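Long-range contact in membrane lipoprotein family protein (Aeropyrum pernix, PDB 4PEV), which probably captures nucleosides such as the bound adenosine, as the solute-binding protein of an ABC transporter: residues F201-L206 with S406-L411. Numbering follows the deposited sequence.
Sequences FHIGYL and SIIEEL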
loop_
_atom_site.group_PDB
_atom_site.type_symbol
_atom_site.label_atom_id
_atom_site.label_comp_id
_atom_site.label_asym_id
_atom_site.label_seq_id
_atom_site.Cartn_x
_atom_site.Cartn_y
_atom_site.Cartn_z
ATOM N N PHE C 201 0.061 -8.580 0.128
ATOM C CA PHE C 201 -0.299 -7.908 1.380
ATOM C C PHE C 201 -0.885 -8.939 2.325
ATOM O O PHE C 201 -0.400 -9.099 3.436
ATOM C CB PHE C 201 -1.324 -6.766 1.176
ATOM C CG PHE C 201 -0.713 -5.452 0.740
ATOM C CD1 PHE C 201 -0.007 -4.666 1.634
ATOM C CD2 PHE C 201 -0.864 -4.987 -0.568
ATOM C CE1 PHE C 201 0.541 -3.448 1.235
ATOM C CE2 PHE C 201 -0.312 -3.779 -0.970
ATOM C CZ PHE C 201 0.386 -3.005 -0.068
ATOM N N HIS C 202 -1.922 -9.638 1.863
ATOM C CA HIS C 202 -2.633 -10.599 2.695
ATOM C C HIS C 202 -1.653 -11.584 3.296
ATOM O O HIS C 202 -1.546 -11.690 4.515
ATOM C CB HIS C 202 -3.704 -11.343 1.902
ATOM C CG HIS C 202 -4.590 -12.198 2.751
ATOM N ND1 HIS C 202 -5.601 -12.968 2.224
ATOM C CD2 HIS C 202 -4.618 -12.410 4.090
ATOM C CE1 HIS C 202 -6.224 -13.609 3.201
ATOM N NE2 HIS C 202 -5.643 -13.294 4.342
ATOM N N ILE C 203 -0.921 -12.288 2.449
ATOM C CA ILE C 203 0.070 -13.251 2.918
ATOM C C ILE C 203 1.023 -12.657 3.946
ATOM O O ILE C 203 1.313 -13.289 4.942
ATOM C CB ILE C 203 0.892 -13.812 1.738
ATOM C CG1 ILE C 203 0.053 -14.827 0.963
ATOM C CG2 ILE C 203 2.202 -14.433 2.215
ATOM C CD1 ILE C 203 0.661 -15.207 -0.365
ATOM N N GLY C 204 1.528 -11.462 3.696
ATOM C CA GLY C 204 2.497 -10.860 4.602
ATOM C C GLY C 204 1.878 -10.455 5.924
ATOM O O GLY C 204 2.513 -10.541 6.969
ATOM N N TYR C 205 0.627 -10.017 5.872
ATOM C CA TYR C 205 -0.061 -9.521 7.043
ATOM C C TYR C 205 -0.377 -10.674 7.978
ATOM O O TYR C 205 -0.134 -10.577 9.170
ATOM C CB TYR C 205 -1.331 -8.765 6.621
ATOM C CG TYR C 205 -2.097 -8.089 7.743
ATOM C CD1 TYR C 205 -1.474 -7.179 8.605
ATOM C CD2 TYR C 205 -3.457 -8.335 7.928
ATOM C CE1 TYR C 205 -2.180 -6.544 9.623
ATOM C CE2 TYR C 205 -4.172 -7.701 8.944
ATOM C CZ TYR C 205 -3.526 -6.808 9.784
ATOM O OH TYR C 205 -4.240 -6.203 10.786
ATOM N N LEU C 206 -0.917 -11.757 7.429
ATOM C CA LEU C 206 -1.194 -12.973 8.197
ATOM C C LEU C 206 0.085 -13.594 8.726
ATOM O O LEU C 206 0.160 -14.014 9.881
ATOM C CB LEU C 206 -1.899 -14.003 7.323
ATOM C CG LEU C 206 -2.384 -15.300 7.979
ATOM C CD1 LEU C 206 -3.263 -15.078 9.205
ATOM C CD2 LEU C 206 -3.137 -16.110 6.939
ATOM N N SER C 406 -3.894 -21.502 -0.895
ATOM C CA SER C 406 -3.398 -22.567 -0.026
ATOM C C SER C 406 -2.243 -22.102 0.872
ATOM O O SER C 406 -2.037 -22.670 1.933
ATOM C CB SER C 406 -3.035 -23.824 -0.832
ATOM O OG SER C 406 -2.237 -23.496 -1.945
ATOM N N ILE C 407 -1.505 -21.071 0.477
ATOM C CA ILE C 407 -0.587 -20.431 1.427
ATOM C C ILE C 407 -1.344 -19.894 2.658
ATOM O O ILE C 407 -0.854 -19.995 3.781
ATOM C CB ILE C 407 0.236 -19.295 0.786
ATOM C CG1 ILE C 407 1.238 -19.874 -0.227
ATOM C CG2 ILE C 407 0.976 -18.490 1.858
ATOM C CD1 ILE C 407 2.031 -18.843 -1.015
ATOM N N ILE C 408 -2.535 -19.345 2.450
ATOM C CA ILE C 408 -3.355 -18.871 3.551
ATOM C C ILE C 408 -3.857 -20.014 4.455
ATOM O O ILE C 408 -3.809 -19.876 5.680
ATOM C CB ILE C 408 -4.553 -18.032 3.038
ATOM C CG1 ILE C 408 -4.051 -16.813 2.249
ATOM C CG2 ILE C 408 -5.477 -17.618 4.187
ATOM C CD1 ILE C 408 -3.076 -15.936 3.002
ATOM N N GLU C 409 -4.346 -21.118 3.869
ATOM C CA GLU C 409 -4.717 -22.326 4.650
ATOM C C GLU C 409 -3.595 -22.714 5.612
ATOM O O GLU C 409 -3.833 -23.030 6.787
ATOM C CB GLU C 409 -4.982 -23.529 3.734
ATOM C CG GLU C 409 -6.389 -23.644 3.150
ATOM C CD GLU C 409 -6.488 -24.691 2.020
ATOM O OE1 GLU C 409 -5.944 -25.822 2.153
ATOM O OE2 GLU C 409 -7.115 -24.381 0.980
ATOM N N GLU C 410 -2.374 -22.677 5.082
ATOM C CA GLU C 410 -1.177 -23.094 5.794
ATOM C C GLU C 410 -0.781 -22.117 6.881
ATOM O O GLU C 410 -0.436 -22.530 7.977
ATOM C CB GLU C 410 0.000 -23.265 4.814
ATOM C CG GLU C 410 -0.169 -24.388 3.789
ATOM C CD GLU C 410 -0.459 -25.735 4.431
ATOM O OE1 GLU C 410 0.198 -26.082 5.445
ATOM O OE2 GLU C 410 -1.354 -26.444 3.922
ATOM N N LEU C 411 -0.809 -20.826 6.566
ATOM C CA LEU C 411 -0.568 -19.777 7.571
ATOM C C LEU C 411 -1.642 -19.758 8.658
ATOM O O LEU C 411 -1.325 -19.611 9.833
ATOM C CB LEU C 411 -0.484 -18.406 6.915
ATOM C CG LEU C 411 0.759 -18.183 6.063
ATOM C CD1 LEU C 411 0.768 -16.765 5.520
ATOM C CD2 LEU C 411 2.018 -18.427 6.863
#
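The CD1 methyl of Ile-408 is the main bump. It drops into a hollow lined by His-202, Ile-203 and Leu-206. CD1 sits over the centre of the His-202 ring, 3.8 Å from the centroid and 3° off the normal, a CH-pi contact. Its other neighbour is Ile-203 CG1, at 3.9 Å. The His-202 CG lies anti to the backbone N (chi1 -172°), which carries the ring out beside Ile-408. Trp-224 stacks on this ring, and ND1 hydrogen-bonds to Tyr-404 OH. An alanine in place of His-202 would probably leave Ile-408 CD1 without its aromatic floor and Tyr-404 without this partner.

The segments' axes run nearly parallel (9°) and approach to 10.2 Å. The contact joins the last helix, 401-412, to helix 196-214, which flanks the sheet that holds strand 222-226 in the two-lobed periplasmic-binding-protein fold. Phe-201, one residue before His-202, touches the adenosine.

Ile-203 crosses Ile-407 at about a right angle, CG1 to CG2 at 3.9 Å. One turn on, Leu-206 and Leu-411 lie alongside, pointing opposite ways. Leu-206 CD2 nestles against Leu-411 CB at 3.5 Å and also meets Ile-408 CG2. Leu-411 CD1 packs against the outer side of the Ile-203 carbonyl O, at 3.6 Å.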